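Local coordinates for protein MerB2 (Bacillus megaterium, PDB 5C17) that probably cleaves the carbon-mercury bond of organomercurial compounds, as expected of an alkylmercury lyase, and here holds a mercury(II) ion together with a dithiol ligand, at residues K60-A72 against F154-K166. Residues are numbered along the deposited sequence; the frame is centred on the assembly and turned at random.
Sequences KILAQRQMIVREA and FDSEAPWAGGTCK. With HG (mercury (II) ion), chain B; DTV ((2S,3S)-1,4-dimercaptobutane-2,3-diol), chain D.
W160 lies between M67 and the bound dithiol, one face to each. Its CB sits 3.3 Å from the carbonyl O of Q66. With CG anti to the carbonyl carbon (chi1 -67°), the indole turns one face to M67, whose CG stands 3.7 Å from the centroid of the five-membered ring, almost on its normal: a CH-pi contact. M67 SD lies obliquely to the same ring in a Met-aromatic contact, and its CE approaches CZ2. Over the opposite face runs the dithiol: its C2 comes near CG and CD2, and its O3 reaches CZ3 at 3.4 Å. An alanine in place of W160 would probably leave M67 and the dithiol without the flat wall that separates them.

Main-chain bonds hold the base of the indole. Helix 52-64 ends in a Schellman motif at Q66, and the carbonyls of R65 and Q66 meet the start of helix 160-164: W160 N donates to R65 O and A161 N to Q66 O, each at 3.0 Å. The extended Q66 side chain lies alongside P159, and its OE1 receives a weak bond from G162 N (2.8 Å).

Ahead of the helix, R65 NH1 donates to S156 O in the carbonyl plane, while NH2 makes a salt bridge with E157 OE2 (3.0 Å), approaching from above a carboxylate turned 72° from the guanidinium; K17 also pairs with that oxygen.

At the S4 end of the dithiol, C165 SG binds mercury at 2.4 Å, with C102 the protein's other ligand. V69 CG2 packs on A161 CB (3.6 Å). The contact joins the end of helix 52-64 and edge strand 68-70 to the short helix 160-164, leading to mercury ligand C165, with L14 of helix 5-17 packing against R65 and W160.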
ATOM      1  N   LYS A  60      -9.216  -7.946 -14.446  1.00 10.56           N
ATOM      2  CA  LYS A  60      -8.317  -9.089 -14.620  1.00 11.38           C
ATOM      3  C   LYS A  60      -6.852  -8.651 -14.578  1.00 10.54           C
ATOM      4  O   LYS A  60      -6.037  -9.269 -13.897  1.00 11.44           O
ATOM      5  CB  LYS A  60      -8.613  -9.820 -15.934  1.00 14.59           C
ATOM      6  CG  LYS A  60      -7.721 -11.019 -16.202  1.00 18.58           C
ATOM      7  CD  LYS A  60      -8.109 -11.769 -17.471  1.00 22.03           C
ATOM      8  CE  LYS A  60      -7.252 -13.014 -17.646  1.00 25.99           C
ATOM      9  NZ  LYS A  60      -7.759 -13.882 -18.744  1.00 28.47           N
ATOM     10  N   ILE A  61      -6.525  -7.580 -15.294  1.00  9.92           N
ATOM     11  CA  ILE A  61      -5.147  -7.078 -15.329  1.00 10.26           C
ATOM     12  C   ILE A  61      -4.716  -6.591 -13.955  1.00  9.44           C
ATOM     13  O   ILE A  61      -3.601  -6.899 -13.495  1.00  9.54           O
ATOM     14  CB  ILE A  61      -4.990  -5.963 -16.383  1.00 11.35           C
ATOM     15  CG1 ILE A  61      -4.971  -6.585 -17.773  1.00 13.99           C
ATOM     16  CG2 ILE A  61      -3.689  -5.172 -16.159  1.00 11.91           C
ATOM     17  CD1 ILE A  61      -5.225  -5.602 -18.892  1.00 16.79           C
ATOM     18  N   LEU A  62      -5.569  -5.814 -13.293  1.00  9.17           N
ATOM     19  CA  LEU A  62      -5.216  -5.281 -11.971  1.00  8.79           C
ATOM     20  C   LEU A  62      -4.998  -6.409 -10.968  1.00  8.74           C
ATOM     21  O   LEU A  62      -4.110  -6.334 -10.129  1.00  9.48           O
ATOM     22  CB  LEU A  62      -6.287  -4.312 -11.468  1.00  8.72           C
ATOM     23  CG  LEU A  62      -6.495  -3.056 -12.301  1.00 10.16           C
ATOM     24  CD1 LEU A  62      -7.719  -2.304 -11.791  1.00 10.57           C
ATOM     25  CD2 LEU A  62      -5.268  -2.191 -12.316  1.00 11.24           C
ATOM     26  N   ALA A  63      -5.795  -7.465 -11.075  1.00  8.91           N
ATOM     27  CA  ALA A  63      -5.640  -8.614 -10.195  1.00  9.97           C
ATOM     28  C   ALA A  63      -4.354  -9.406 -10.505  1.00 10.08           C
ATOM     29  O   ALA A  63      -3.655  -9.852  -9.589  1.00 10.97           O
ATOM     30  CB  ALA A  63      -6.866  -9.503 -10.245  1.00 11.36           C
ATOM     31  N   GLN A  64      -4.037  -9.565 -11.788  0.55 10.41           N
ATOM     32  CA  GLN A  64      -2.796 -10.226 -12.192  0.55 11.50           C
ATOM     33  C   GLN A  64      -1.585  -9.482 -11.625  0.55 10.36           C
ATOM     34  O   GLN A  64      -0.631 -10.103 -11.148  0.55 11.73           O
ATOM     35  CB  GLN A  64      -2.685 -10.320 -13.724  0.55 13.93           C
ATOM     36  CG  GLN A  64      -3.631 -11.333 -14.370  0.55 16.42           C
ATOM     37  CD  GLN A  64      -3.632 -11.300 -15.905  0.55 18.43           C
ATOM     38  OE1 GLN A  64      -3.478 -10.241 -16.533  0.55 19.15           O
ATOM     39  NE2 GLN A  64      -3.818 -12.473 -16.512  0.55 20.25           N
ATOM     40  N   ARG A  65      -1.647  -8.151 -11.648  1.00  9.79           N
ATOM     41  CA  ARG A  65      -0.569  -7.303 -11.131  1.00  9.84           C
ATOM     42  C   ARG A  65      -0.620  -7.189  -9.604  1.00  9.60           C
ATOM     43  O   ARG A  65       0.232  -6.562  -8.995  1.00 10.59           O
ATOM     44  CB  ARG A  65      -0.665  -5.904 -11.747  1.00 10.87           C
ATOM     45  CG  ARG A  65      -0.308  -5.858 -13.214  1.00 10.75           C
ATOM     46  CD  ARG A  65      -0.437  -4.452 -13.778  1.00 12.21           C
ATOM     47  NE  ARG A  65       0.142  -4.315 -15.108  1.00 14.85           N
ATOM     48  CZ  ARG A  65       1.423  -4.077 -15.333  1.00 16.97           C
ATOM     49  NH1 ARG A  65       2.259  -3.945 -14.316  1.00 18.40           N
ATOM     50  NH2 ARG A  65       1.868  -3.970 -16.579  1.00 18.91           N
ATOM     51  N   GLN A  66      -1.609  -7.829  -8.999  1.00  9.37           N
ATOM     52  CA  GLN A  66      -1.838  -7.777  -7.555  1.00  9.83           C
ATOM     53  C   GLN A  66      -1.873  -6.337  -7.042  1.00  8.59           C
ATOM     54  O   GLN A  66      -1.451  -6.042  -5.929  1.00  9.68           O
ATOM     55  CB  GLN A  66      -0.813  -8.627  -6.810  1.00 11.34           C
ATOM     56  CG  GLN A  66      -0.831 -10.069  -7.251  1.00 12.36           C
ATOM     57  CD  GLN A  66       0.132 -10.948  -6.473  1.00 15.73           C
ATOM     58  OE1 GLN A  66       1.073 -10.473  -5.859  1.00 17.26           O
ATOM     59  NE2 GLN A  66      -0.113 -12.244  -6.505  1.00 19.23           N
ATOM     60  N   MET A  67      -2.421  -5.460  -7.883  1.00  8.53           N
ATOM     61  CA  MET A  67      -2.752  -4.095  -7.494  1.00  8.25           C
ATOM     62  C   MET A  67      -4.104  -3.999  -6.819  1.00  8.48           C
ATOM     63  O   MET A  67      -4.408  -2.996  -6.168  1.00  8.88           O
ATOM     64  CB  MET A  67      -2.702  -3.175  -8.707  1.00  9.06           C
ATOM     65  CG  MET A  67      -1.285  -2.951  -9.198  1.00 10.11           C
ATOM     66  SD  MET A  67      -1.186  -2.045 -10.746  1.00 12.36           S
ATOM     67  CE  MET A  67      -1.831  -0.470 -10.207  1.00 13.91           C
ATOM     68  N   ILE A  68      -4.895  -5.052  -6.990  1.00  9.32           N
ATOM     69  CA  ILE A  68      -6.094  -5.309  -6.199  1.00  9.74           C
ATOM     70  C   ILE A  68      -6.010  -6.754  -5.739  1.00 10.30           C
ATOM     71  O   ILE A  68      -5.297  -7.569  -6.344  1.00 11.36           O
ATOM     72  CB  ILE A  68      -7.407  -5.060  -6.984  1.00 10.56           C
ATOM     73  CG1 ILE A  68      -7.554  -6.052  -8.148  1.00 10.77           C
ATOM     74  CG2 ILE A  68      -7.465  -3.621  -7.484  1.00 11.17           C
ATOM     75  CD1 ILE A  68      -8.864  -5.930  -8.889  1.00 12.77           C
ATOM     76  N   VAL A  69      -6.721  -7.047  -4.659  1.00  9.63           N
ATOM     77  CA  VAL A  69      -6.777  -8.391  -4.086  1.00 10.31           C
ATOM     78  C   VAL A  69      -8.218  -8.832  -4.013  1.00 10.30           C
ATOM     79  O   VAL A  69      -9.072  -8.078  -3.566  1.00 10.88           O
ATOM     80  CB  VAL A  69      -6.120  -8.462  -2.683  1.00 11.75           C
ATOM     81  CG1 VAL A  69      -6.459  -9.777  -1.959  1.00 12.49           C
ATOM     82  CG2 VAL A  69      -4.626  -8.290  -2.818  1.00 12.92           C
ATOM     83  N   ARG A  70      -8.459 -10.059  -4.464  1.00 11.70           N
ATOM     84  CA  ARG A  70      -9.781 -10.664  -4.394  0.50 12.28           C
ATOM     85  C   ARG A  70      -9.733 -11.864  -3.486  1.00 12.89           C
ATOM     86  O   ARG A  70      -8.786 -12.648  -3.541  1.00 14.05           O
ATOM     87  CB  ARG A  70     -10.259 -11.118  -5.779  0.50 12.76           C
ATOM     88  CG  ARG A  70     -10.577  -9.958  -6.717  0.50 13.14           C
ATOM     89  CD  ARG A  70     -11.046 -10.407  -8.095  0.50 14.69           C
ATOM     90  NE  ARG A  70      -9.997 -11.086  -8.857  0.50 15.87           N
ATOM     91  CZ  ARG A  70     -10.057 -11.326 -10.165  0.50 16.76           C
ATOM     92  NH1 ARG A  70      -9.064 -11.956 -10.780  0.50 16.26           N
ATOM     93  NH2 ARG A  70     -11.112 -10.939 -10.870  0.50 18.76           N
ATOM     94  N   GLU A  71     -10.743 -11.995  -2.638  1.00 13.37           N
ATOM     95  CA  GLU A  71     -10.881 -13.196  -1.836  1.00 15.43           C
ATOM     96  C   GLU A  71     -11.256 -14.385  -2.704  1.00 14.68           C
ATOM     97  O   GLU A  71     -11.464 -14.238  -3.901  1.00 14.81           O
ATOM     98  CB  GLU A  71     -11.917 -13.009  -0.738  1.00 18.17           C
ATOM     99  CG  GLU A  71     -11.415 -12.120   0.356  1.00 22.23           C
ATOM    100  CD  GLU A  71     -12.179 -12.293   1.641  1.00 24.49           C
ATOM    101  OE1 GLU A  71     -11.670 -12.954   2.580  1.00 24.65           O
ATOM    102  OE2 GLU A  71     -13.290 -11.748   1.713  1.00 25.54           O
ATOM    103  N   ALA A  72     -11.332 -15.565  -2.094  1.00 15.98           N
ATOM    104  CA  ALA A  72     -11.586 -16.792  -2.846  1.00 16.94           C
ATOM    105  C   ALA A  72     -12.894 -16.699  -3.613  1.00 17.00           C
ATOM    106  O   ALA A  72     -12.982 -17.211  -4.728  1.00 19.24           O
ATOM    107  CB  ALA A  72     -11.605 -17.997  -1.926  1.00 19.38           C
ATOM    108  N   PHE A 154      11.648  -0.238  -6.892  1.00 17.91           N
ATOM    109  CA  PHE A 154      10.342  -0.436  -7.441  1.00 19.64           C
ATOM    110  C   PHE A 154      10.546  -0.819  -8.932  1.00 20.76           C
ATOM    111  O   PHE A 154      11.475  -0.459  -9.582  1.00 22.22           O
ATOM    112  CB  PHE A 154       9.318   0.742  -7.198  1.00 21.52           C
ATOM    113  CG  PHE A 154       8.895   0.968  -5.728  1.00 21.71           C
ATOM    114  CD1 PHE A 154       9.393   0.214  -4.680  1.00 21.27           C
ATOM    115  CD2 PHE A 154       7.939   1.909  -5.438  1.00 22.74           C
ATOM    116  CE1 PHE A 154       8.992   0.438  -3.384  1.00 22.15           C
ATOM    117  CE2 PHE A 154       7.528   2.130  -4.139  1.00 23.26           C
ATOM    118  CZ  PHE A 154       8.068   1.390  -3.116  1.00 22.54           C
ATOM    119  N   ASP A 155       9.577  -1.546  -9.391  1.00 21.10           N
ATOM    120  CA  ASP A 155       9.577  -2.479 -10.554  1.00 25.38           C
ATOM    121  C   ASP A 155       8.148  -2.308 -11.154  1.00 24.35           C
ATOM    122  O   ASP A 155       7.220  -2.635 -10.541  1.00 23.57           O
ATOM    123  CB  ASP A 155       9.885  -3.912  -9.988  1.00 29.50           C
ATOM    124  CG  ASP A 155       9.947  -5.051 -11.017  1.00 32.59           C
ATOM    125  OD1 ASP A 155       9.216  -5.105 -11.988  1.00 33.85           O
ATOM    126  OD2 ASP A 155      10.681  -6.010 -10.757  1.00 33.60           O
ATOM    127  N   SER A 156       8.031  -1.735 -12.294  1.00 25.60           N
ATOM    128  CA  SER A 156       6.739  -1.558 -12.977  1.00 25.55           C
ATOM    129  C   SER A 156       6.064  -2.836 -13.454  1.00 24.61           C
ATOM    130  O   SER A 156       4.921  -2.787 -13.790  1.00 27.26           O
ATOM    131  CB  SER A 156       6.898  -0.717 -14.177  1.00 26.75           C
ATOM    132  OG  SER A 156       7.609  -1.378 -15.125  1.00 27.25           O
ATOM    133  N   GLU A 157       6.758  -3.961 -13.414  1.00 24.72           N
ATOM    134  CA  GLU A 157       6.125  -5.210 -13.799  1.00 24.36           C
ATOM    135  C   GLU A 157       5.935  -6.153 -12.626  1.00 25.59           C
ATOM    136  O   GLU A 157       5.298  -7.178 -12.765  1.00 27.50           O
ATOM    137  CB  GLU A 157       6.928  -5.882 -14.911  1.00 24.29           C
ATOM    138  CG  GLU A 157       6.724  -5.234 -16.254  1.00 24.23           C
ATOM    139  CD  GLU A 157       5.294  -5.359 -16.772  1.00 23.92           C
ATOM    140  OE1 GLU A 157       4.704  -6.460 -16.711  1.00 24.97           O
ATOM    141  OE2 GLU A 157       4.751  -4.343 -17.252  1.00 23.54           O
ATOM    142  N   ALA A 158       6.461  -5.783 -11.463  1.00 24.97           N
ATOM    143  CA  ALA A 158       6.375  -6.631 -10.294  1.00 24.72           C
ATOM    144  C   ALA A 158       4.976  -6.551  -9.718  1.00 22.41           C
ATOM    145  O   ALA A 158       4.414  -5.469  -9.651  1.00 23.71           O
ATOM    146  CB  ALA A 158       7.390  -6.189  -9.255  1.00 25.68           C
ATOM    147  N   PRO A 159       4.419  -7.697  -9.311  1.00 21.16           N
ATOM    148  CA  PRO A 159       3.139  -7.621  -8.615  1.00 19.03           C
ATOM    149  C   PRO A 159       3.293  -6.958  -7.247  1.00 16.87           C
ATOM    150  O   PRO A 159       4.370  -7.036  -6.637  1.00 17.33           O
ATOM    151  CB  PRO A 159       2.721  -9.088  -8.474  1.00 20.05           C
ATOM    152  CG  PRO A 159       3.987  -9.863  -8.554  1.00 23.42           C
ATOM    153  CD  PRO A 159       4.900  -9.087  -9.446  1.00 22.80           C
ATOM    154  N   TRP A 160       2.236  -6.317  -6.768  1.00 13.84           N
ATOM    155  CA  TRP A 160       2.307  -5.551  -5.528  1.00 12.08           C
ATOM    156  C   TRP A 160       2.024  -6.437  -4.292  1.00 10.70           C
ATOM    157  O   TRP A 160       2.947  -6.815  -3.575  1.00 10.89           O
ATOM    158  CB  TRP A 160       1.331  -4.366  -5.538  1.00 12.40           C
ATOM    159  CG  TRP A 160       1.583  -3.215  -6.512  1.00 13.42           C
ATOM    160  CD1 TRP A 160       2.192  -3.268  -7.737  1.00 15.57           C
ATOM    161  CD2 TRP A 160       1.171  -1.843  -6.329  1.00 13.81           C
ATOM    162  NE1 TRP A 160       2.222  -2.002  -8.306  1.00 16.95           N
ATOM    163  CE2 TRP A 160       1.595  -1.119  -7.463  1.00 15.30           C
ATOM    164  CE3 TRP A 160       0.487  -1.160  -5.303  1.00 13.13           C
ATOM    165  CZ2 TRP A 160       1.351   0.254  -7.607  1.00 15.58           C
ATOM    166  CZ3 TRP A 160       0.271   0.208  -5.445  1.00 14.84           C
ATOM    167  CH2 TRP A 160       0.699   0.894  -6.589  1.00 15.35           C
ATOM    168  N   ALA A 161       0.759  -6.788  -4.041  1.00 10.02           N
ATOM    169  CA  ALA A 161       0.380  -7.323  -2.728  1.00 10.44           C
ATOM    170  C   ALA A 161       1.166  -8.570  -2.332  1.00 11.72           C
ATOM    171  O   ALA A 161       1.582  -8.705  -1.186  1.00 12.95           O
ATOM    172  CB  ALA A 161      -1.113  -7.626  -2.694  1.00 10.09           C
ATOM    173  N   GLY A 162       1.362  -9.479  -3.282  1.00 12.12           N
ATOM    174  CA  GLY A 162       2.053 -10.731  -3.016  1.00 13.40           C
ATOM    175  C   GLY A 162       3.448 -10.794  -3.611  1.00 14.29           C
ATOM    176  O   GLY A 162       4.053 -11.871  -3.708  1.00 17.50           O
ATOM    177  N   GLY A 163       3.962  -9.633  -4.001  1.00 13.16           N
ATOM    178  CA  GLY A 163       5.268  -9.517  -4.627  1.00 13.87           C
ATOM    179  C   GLY A 163       6.114  -8.506  -3.877  1.00 13.06           C
ATOM    180  O   GLY A 163       6.674  -8.809  -2.827  1.00 14.15           O
ATOM    181  N   THR A 164       6.191  -7.289  -4.395  1.00 11.99           N
ATOM    182  CA  THR A 164       7.061  -6.283  -3.819  1.00 13.20           C
ATOM    183  C   THR A 164       6.658  -5.942  -2.381  1.00 11.92           C
ATOM    184  O   THR A 164       7.520  -5.715  -1.537  1.00 12.08           O
ATOM    185  CB  THR A 164       7.064  -5.051  -4.711  1.00 16.77           C
ATOM    186  OG1 THR A 164       7.525  -5.435  -6.013  1.00 19.70           O
ATOM    187  CG2 THR A 164       7.963  -3.952  -4.159  1.00 17.33           C
ATOM    188  N   CYS A 165       5.362  -5.925  -2.074  1.00 12.19           N
ATOM    189  CA  CYS A 165       4.930  -5.560  -0.723  1.00 12.77           C
ATOM    190  C   CYS A 165       5.470  -6.552   0.321  1.00 12.50           C
ATOM    191  O   CYS A 165       5.708  -6.170   1.460  1.00 13.67           O
ATOM    192  CB  CYS A 165       3.406  -5.420  -0.622  1.00 14.30           C
ATOM    193  SG  CYS A 165       2.751  -3.987  -1.521  1.00 16.31           S
ATOM    194  N   LYS A 166       5.674  -7.809  -0.078  1.00 12.88           N
ATOM    195  CA  LYS A 166       6.223  -8.818   0.833  1.00 13.71           C
ATOM    196  C   LYS A 166       7.721  -8.635   1.094  1.00 14.05           C
ATOM    197  O   LYS A 166       8.275  -9.280   1.977  1.00 15.70           O
ATOM    198  CB  LYS A 166       5.975 -10.244   0.305  1.00 15.04           C
ATOM    199  CG  LYS A 166       4.516 -10.681   0.280  1.00 17.80           C
ATOM    200  CD  LYS A 166       4.339 -12.071  -0.380  1.00 21.23           C
ATOM    201  CE  LYS A 166       4.975 -13.223   0.417  1.00 22.44           C
ATOM    202  NZ  LYS A 166       4.747 -14.534  -0.243  1.00 23.93           N
TER
HETATM  203 HG    HG B 301       3.418  -1.954  -0.453  0.78 16.68          HG
HETATM  204  S1  DTV D 303       6.306  -2.169  -7.178  0.77 23.21           S
HETATM  205  C1  DTV D 303       5.790  -1.120  -5.819  0.77 22.49           C
HETATM  206  C2  DTV D 303       4.528  -1.606  -5.127  0.77 21.80           C
HETATM  207  O2  DTV D 303       4.776  -2.825  -4.483  0.77 22.67           O
HETATM  208  C3  DTV D 303       3.982  -0.626  -4.083  0.77 22.61           C
HETATM  209  O3  DTV D 303       3.610   0.576  -4.727  0.77 23.97           O
HETATM  210  C4  DTV D 303       4.972  -0.309  -2.973  0.77 22.61           C
HETATM  211  S4  DTV D 303       4.170   0.307  -1.499  0.77 22.58           S
HETATM  212  O   HOH W   1       2.187  -4.111 -11.640  1.00 28.10           O
HETATM  213  O   HOH W   2       3.388 -12.311  -6.755  1.00 38.80           O
HETATM  214  O   HOH W   3       1.449  -1.119  -1.681  1.00 25.08           O